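Local coordinates for carbohydrate kinase, FGGY (Novosphingobium aromaticivorans, PDB 3H6E), which probably transfers a phosphate group to a carbohydrate, as other FGGY-family sugar kinases do, at residues Y108-P121 and H174-M188. Residues are numbered along the deposited sequence; the frame is centred on the assembly and turned at random.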
loop_
_atom_site.group_PDB
_atom_site.type_symbol
_atom_site.label_atom_id
_atom_site.label_comp_id
_atom_site.label_asym_id
_atom_site.label_seq_id
_atom_site.Cartn_x
_atom_site.Cartn_y
_atom_site.Cartn_z
ATOM N N TYR A 108 -0.746 -9.206 24.124
ATOM C CA TYR A 108 -0.704 -7.938 23.414
ATOM C C TYR A 108 -2.097 -7.526 22.952
ATOM O O TYR A 108 -2.523 -6.394 23.167
ATOM C CB TYR A 108 0.246 -8.011 22.220
ATOM C CG TYR A 108 0.246 -6.744 21.399
ATOM C CD1 TYR A 108 0.748 -5.559 21.924
ATOM C CD2 TYR A 108 -0.260 -6.729 20.103
ATOM C CE1 TYR A 108 0.749 -4.391 21.183
ATOM C CE2 TYR A 108 -0.261 -5.567 19.353
ATOM C CZ TYR A 108 0.242 -4.401 19.899
ATOM O OH TYR A 108 0.242 -3.239 19.162
ATOM N N ARG A 109 -2.804 -8.460 22.325
ATOM C CA ARG A 109 -4.129 -8.184 21.773
ATOM C C ARG A 109 -5.089 -7.558 22.783
ATOM O O ARG A 109 -5.945 -6.755 22.412
ATOM C CB ARG A 109 -4.750 -9.465 21.210
ATOM C CG ARG A 109 -4.245 -9.843 19.843
ATOM C CD ARG A 109 -4.749 -8.887 18.791
ATOM N NE ARG A 109 -4.093 -9.106 17.507
ATOM C CZ ARG A 109 -4.406 -10.085 16.666
ATOM N NH1 ARG A 109 -5.366 -10.943 16.981
ATOM N NH2 ARG A 109 -3.756 -10.208 15.514
ATOM N N SER A 110 -4.953 -7.929 24.053
ATOM C CA SER A 110 -5.921 -7.518 25.071
ATOM C C SER A 110 -5.582 -6.171 25.699
ATOM O O SER A 110 -6.278 -5.706 26.599
ATOM C CB SER A 110 -6.074 -8.595 26.158
ATOM O OG SER A 110 -4.829 -8.899 26.769
ATOM N N GLN A 111 -4.523 -5.541 25.208
ATOM C CA GLN A 111 -4.056 -4.282 25.777
ATOM C C GLN A 111 -3.964 -3.168 24.718
ATOM O O GLN A 111 -3.544 -2.046 25.008
ATOM C CB GLN A 111 -2.732 -4.518 26.523
ATOM C CG GLN A 111 -1.792 -3.344 26.605
ATOM C CD GLN A 111 -0.930 -3.223 25.370
ATOM O OE1 GLN A 111 -1.170 -3.892 24.363
ATOM N NE2 GLN A 111 0.082 -2.373 25.440
ATOM N N ARG A 112 -4.395 -3.480 23.498
ATOM C CA ARG A 112 -4.416 -2.510 22.402
ATOM C C ARG A 112 -5.467 -1.407 22.596
ATOM O O ARG A 112 -6.445 -1.580 23.331
ATOM C CB ARG A 112 -4.661 -3.226 21.071
ATOM C CG ARG A 112 -3.489 -4.073 20.586
ATOM C CD ARG A 112 -3.900 -4.987 19.434
ATOM N NE ARG A 112 -3.927 -4.309 18.137
ATOM C CZ ARG A 112 -5.028 -3.879 17.522
ATOM N NH1 ARG A 112 -6.220 -4.043 18.077
ATOM N NH2 ARG A 112 -4.937 -3.284 16.339
ATOM N N ASP A 113 -5.253 -0.272 21.935
ATOM C CA ASP A 113 -6.216 0.827 21.953
ATOM C C ASP A 113 -7.422 0.473 21.089
ATOM O O ASP A 113 -7.357 -0.456 20.294
ATOM C CB ASP A 113 -5.571 2.113 21.436
ATOM C CG ASP A 113 -4.662 2.756 22.450
ATOM O OD1 ASP A 113 -4.839 2.499 23.654
ATOM O OD2 ASP A 113 -3.771 3.528 22.046
ATOM N N PRO A 114 -8.531 1.214 21.244
ATOM C CA PRO A 114 -9.722 0.926 20.439
ATOM C C PRO A 114 -9.482 1.299 18.976
ATOM O O PRO A 114 -8.728 2.233 18.701
ATOM C CB PRO A 114 -10.793 1.849 21.042
ATOM C CG PRO A 114 -10.233 2.331 22.344
ATOM C CD PRO A 114 -8.750 2.342 22.163
ATOM N N PHE A 115 -10.117 0.583 18.056
ATOM C CA PHE A 115 -9.959 0.861 16.633
ATOM C C PHE A 115 -10.376 2.293 16.295
ATOM O O PHE A 115 -9.972 2.846 15.271
ATOM C CB PHE A 115 -10.760 -0.140 15.797
ATOM C CG PHE A 115 -10.795 0.185 14.331
ATOM C CD1 PHE A 115 -11.832 0.934 13.798
ATOM C CD2 PHE A 115 -9.789 -0.257 13.486
ATOM C CE1 PHE A 115 -11.867 1.233 12.450
ATOM C CE2 PHE A 115 -9.815 0.040 12.140
ATOM C CZ PHE A 115 -10.856 0.788 11.619
ATOM N N ALA A 116 -11.178 2.893 17.166
ATOM C CA ALA A 116 -11.701 4.231 16.916
ATOM C C ALA A 116 -10.655 5.336 17.087
ATOM O O ALA A 116 -10.799 6.416 16.517
ATOM C CB ALA A 116 -12.919 4.501 17.797
ATOM N N ARG A 117 -9.615 5.073 17.875
ATOM C CA ARG A 117 -8.516 6.029 18.034
ATOM C C ARG A 117 -7.413 5.786 17.009
ATOM O O ARG A 117 -6.751 6.725 16.565
ATOM C CB ARG A 117 -7.908 5.955 19.441
ATOM C CG ARG A 117 -8.617 6.790 20.493
ATOM C CD ARG A 117 -8.565 8.286 20.180
ATOM N NE ARG A 117 -7.435 8.986 20.795
ATOM C CZ ARG A 117 -7.261 9.129 22.108
ATOM N NH1 ARG A 117 -8.124 8.593 22.964
ATOM N NH2 ARG A 117 -6.208 9.792 22.570
ATOM N N THR A 118 -7.221 4.523 16.637
ATOM C CA THR A 118 -6.037 4.119 15.884
ATOM C C THR A 118 -6.259 3.871 14.392
ATOM O O THR A 118 -5.369 4.120 13.582
ATOM C CB THR A 118 -5.409 2.853 16.497
ATOM O OG1 THR A 118 -6.352 1.775 16.437
ATOM C CG2 THR A 118 -5.019 3.107 17.944
ATOM N N GLY A 119 -7.433 3.367 14.028
ATOM C CA GLY A 119 -7.675 2.982 12.654
ATOM C C GLY A 119 -6.775 1.821 12.279
ATOM O O GLY A 119 -6.670 1.443 11.109
ATOM N N SER A 120 -6.116 1.259 13.287
ATOM C CA SER A 120 -5.264 0.093 13.098
ATOM C C SER A 120 -5.991 -1.158 13.581
ATOM O O SER A 120 -6.243 -1.309 14.772
ATOM C CB SER A 120 -3.943 0.266 13.856
ATOM O OG SER A 120 -3.055 -0.816 13.606
ATOM N N PRO A 121 -6.333 -2.060 12.650
ATOM C CA PRO A 121 -7.044 -3.297 12.981
ATOM C C PRO A 121 -6.076 -4.362 13.478
ATOM O O PRO A 121 -4.892 -4.308 13.148
ATOM C CB PRO A 121 -7.633 -3.739 11.630
ATOM C CG PRO A 121 -7.257 -2.662 10.629
ATOM C CD PRO A 121 -6.080 -1.952 11.207
ATOM N N HIS A 174 -1.324 0.768 9.770
ATOM C CA HIS A 174 -1.834 -0.171 10.774
ATOM C C HIS A 174 -0.770 -0.682 11.755
ATOM O O HIS A 174 -0.503 -1.879 11.835
ATOM C CB HIS A 174 -2.589 -1.334 10.111
ATOM C CG HIS A 174 -1.824 -2.019 9.019
ATOM N ND1 HIS A 174 -0.789 -2.893 9.272
ATOM C CD2 HIS A 174 -1.957 -1.972 7.672
ATOM C CE1 HIS A 174 -0.312 -3.351 8.129
ATOM N NE2 HIS A 174 -1.001 -2.807 7.142
ATOM N N SER A 175 -0.178 0.233 12.513
ATOM C CA SER A 175 0.926 -0.119 13.399
ATOM C C SER A 175 0.526 -0.170 14.868
ATOM O O SER A 175 1.287 -0.664 15.699
ATOM C CB SER A 175 2.072 0.870 13.225
ATOM O OG SER A 175 1.702 2.141 13.719
ATOM N N ASP A 176 -0.660 0.344 15.184
ATOM C CA ASP A 176 -1.108 0.468 16.573
ATOM C C ASP A 176 -0.383 1.595 17.312
ATOM O O ASP A 176 -0.708 1.897 18.460
ATOM C CB ASP A 176 -0.929 -0.849 17.337
ATOM C CG ASP A 176 -1.769 -1.969 16.771
ATOM O OD1 ASP A 176 -2.699 -1.679 15.993
ATOM O OD2 ASP A 176 -1.505 -3.142 17.105
ATOM N N LEU A 177 0.591 2.216 16.651
ATOM C CA LEU A 177 1.393 3.267 17.276
ATOM C C LEU A 177 0.887 4.669 16.952
ATOM O O LEU A 177 1.450 5.654 17.424
ATOM C CB LEU A 177 2.858 3.164 16.839
ATOM C CG LEU A 177 3.529 1.790 16.775
ATOM C CD1 LEU A 177 5.032 1.965 16.747
ATOM C CD2 LEU A 177 3.121 0.916 17.951
ATOM N N TRP A 178 -0.169 4.765 16.152
ATOM C CA TRP A 178 -0.590 6.068 15.651
ATOM C C TRP A 178 -2.054 6.427 15.889
ATOM O O TRP A 178 -2.944 5.582 15.804
ATOM C CB TRP A 178 -0.249 6.214 14.164
ATOM C CG TRP A 178 -0.143 7.644 13.747
ATOM C CD1 TRP A 178 -0.914 8.294 12.832
ATOM C CD2 TRP A 178 0.779 8.614 14.257
ATOM N NE1 TRP A 178 -0.523 9.605 12.732
ATOM C CE2 TRP A 178 0.512 9.829 13.600
ATOM C CE3 TRP A 178 1.803 8.571 15.209
ATOM C CZ2 TRP A 178 1.235 10.992 13.858
ATOM C CZ3 TRP A 178 2.519 9.724 15.465
ATOM C CH2 TRP A 178 2.233 10.921 14.791
ATOM N N ASP A 179 -2.280 7.703 16.186
ATOM C CA ASP A 179 -3.617 8.256 16.306
ATOM C C ASP A 179 -3.850 9.165 15.107
ATOM O O ASP A 179 -3.454 10.333 15.118
ATOM C CB ASP A 179 -3.742 9.045 17.610
ATOM C CG ASP A 179 -5.160 9.515 17.883
ATOM O OD1 ASP A 179 -5.948 9.668 16.924
ATOM O OD2 ASP A 179 -5.483 9.741 19.067
ATOM N N PRO A 180 -4.485 8.624 14.057
ATOM C CA PRO A 180 -4.656 9.335 12.785
ATOM C C PRO A 180 -5.358 10.675 12.954
ATOM O O PRO A 180 -4.805 11.701 12.570
ATOM C CB PRO A 180 -5.521 8.377 11.964
ATOM C CG PRO A 180 -5.243 7.036 12.541
ATOM C CD PRO A 180 -5.053 7.268 14.011
ATOM N N GLN A 181 -6.560 10.663 13.519
ATOM C CA GLN A 181 -7.301 11.904 13.734
ATOM C C GLN A 181 -6.487 12.918 14.535
ATOM O O GLN A 181 -6.406 14.092 14.165
ATOM C CB GLN A 181 -8.630 11.631 14.440
ATOM C CG GLN A 181 -9.682 11.004 13.547
ATOM C CD GLN A 181 -10.054 11.886 12.370
ATOM O OE1 GLN A 181 -10.551 11.402 11.354
ATOM N NE2 GLN A 181 -9.815 13.187 12.501
ATOM N N ASP A 182 -5.882 12.456 15.627
ATOM C CA ASP A 182 -5.123 13.330 16.515
ATOM C C ASP A 182 -3.779 13.750 15.927
ATOM O O ASP A 182 -3.230 14.787 16.299
ATOM C CB ASP A 182 -4.909 12.660 17.872
ATOM C CG ASP A 182 -4.591 13.657 18.962
ATOM O OD1 ASP A 182 -4.760 14.872 18.706
ATOM O OD2 ASP A 182 -4.178 13.229 20.067
ATOM N N GLY A 183 -3.249 12.939 15.017
ATOM C CA GLY A 183 -1.979 13.239 14.383
ATOM C C GLY A 183 -0.838 13.129 15.371
ATOM O O GLY A 183 0.090 13.940 15.372
ATOM N N ASP A 184 -0.917 12.110 16.220
ATOM C CA ASP A 184 0.053 11.905 17.287
ATOM C C ASP A 184 0.135 10.412 17.583
ATOM O O ASP A 184 -0.680 9.634 17.089
ATOM C CB ASP A 184 -0.379 12.672 18.542
ATOM C CG ASP A 184 0.772 12.927 19.508
ATOM O OD1 ASP A 184 1.833 12.281 19.367
ATOM O OD2 ASP A 184 0.616 13.782 20.406
ATOM N N PHE A 185 1.116 10.007 18.380
ATOM C CA PHE A 185 1.209 8.614 18.794
ATOM C C PHE A 185 -0.053 8.208 19.542
ATOM O O PHE A 185 -0.739 9.047 20.127
ATOM C CB PHE A 185 2.431 8.394 19.684
ATOM C CG PHE A 185 3.737 8.393 18.941
ATOM C CD1 PHE A 185 4.550 9.515 18.943
ATOM C CD2 PHE A 185 4.157 7.265 18.254
ATOM C CE1 PHE A 185 5.756 9.515 18.270
ATOM C CE2 PHE A 185 5.361 7.257 17.576
ATOM C CZ PHE A 185 6.163 8.386 17.584
ATOM N N SER A 186 -0.362 6.918 19.520
ATOM C CA SER A 186 -1.535 6.412 20.217
ATOM C C SER A 186 -1.337 6.416 21.735
ATOM O O SER A 186 -0.204 6.389 22.226
ATOM C CB SER A 186 -1.871 5.001 19.741
ATOM O OG SER A 186 -0.791 4.118 19.971
ATOM N N PRO A 187 -2.449 6.458 22.484
ATOM C CA PRO A 187 -2.387 6.344 23.941
ATOM C C PRO A 187 -1.499 5.177 24.350
ATOM O O PRO A 187 -0.676 5.317 25.254
ATOM C CB PRO A 187 -3.837 6.052 24.321
ATOM C CG PRO A 187 -4.637 6.720 23.266
ATOM C CD PRO A 187 -3.826 6.656 21.999
HETATM N N MSE A 188 -1.664 4.043 23.679
HETATM C CA MSE A 188 -0.916 2.836 24.013
HETATM C C MSE A 188 0.591 3.009 23.862
HETATM O O MSE A 188 1.352 2.704 24.777
HETATM C CB MSE A 188 -1.372 1.655 23.155
HETATM C CG MSE A 188 -0.598 0.380 23.449
HETATM SE SE MSE A 188 -0.780 -1.012 22.096
HETATM C CE MSE A 188 0.030 -0.085 20.580
HETATM O O HOH W 1 -3.112 0.448 19.741
HETATM O O HOH W 2 -4.355 -0.451 17.637
HETATM O O HOH W 3 -4.092 1.648 9.449
#
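The carboxylate of Asp176 meets Tyr108, Arg112 and Ser120 in the N-terminal domain of this FGGY kinase, where the end of helix 102-109, the loop after it and the short helix 115-118 pack against the β-hairpin of strands 178-179 and 184-185, the turn before it and the start of helix 187-191. Arg112 comes side-on, NE to Asp176 OD2 (2.9 Å) and NH2 to OD1 (2.8 Å), a two-nitrogen salt bridge with the guanidinium and carboxylate planes 69° apart. Tyr108 OH gives its proton to the anti lone pair of Asp176 OD2 at 2.7 Å, while Arg112 CG lies over one face of the tyrosine ring. With its hydroxyl swung anti to the backbone N (chi1 -176°), Ser120 OG donates its proton to Asp176 OD1 at 2.6 Å, from the face opposite Arg112 NH2. Each carboxylate oxygen thus takes two donors, which fixes the rotation of the carboxylate. Replacing Asp176 by an alanine would probably leave the Arg112 charge without its mate and the Tyr108 and Ser120 hydroxyls without this acceptor. Arg112 NH2 also bonds Ser120 O, a link that spans helix 115-118. Beyond the tyrosine, selenomethionine Met188 crosses at about a right angle, its SE 3.8 Å from Tyr108 CE1 in an oblique Met-aromatic contact. Asp113 points at the start of helix 187-191, where its OD2 accepts from Met188 N on the syn side. Farther along, Arg117, bent at chi2 and chi3, lays one guanidinium face on Pro187 CG and turns its edge to the hairpin, NE reaching Asp179 OD2 at 2.7 Å in a nearly straight bond (168°).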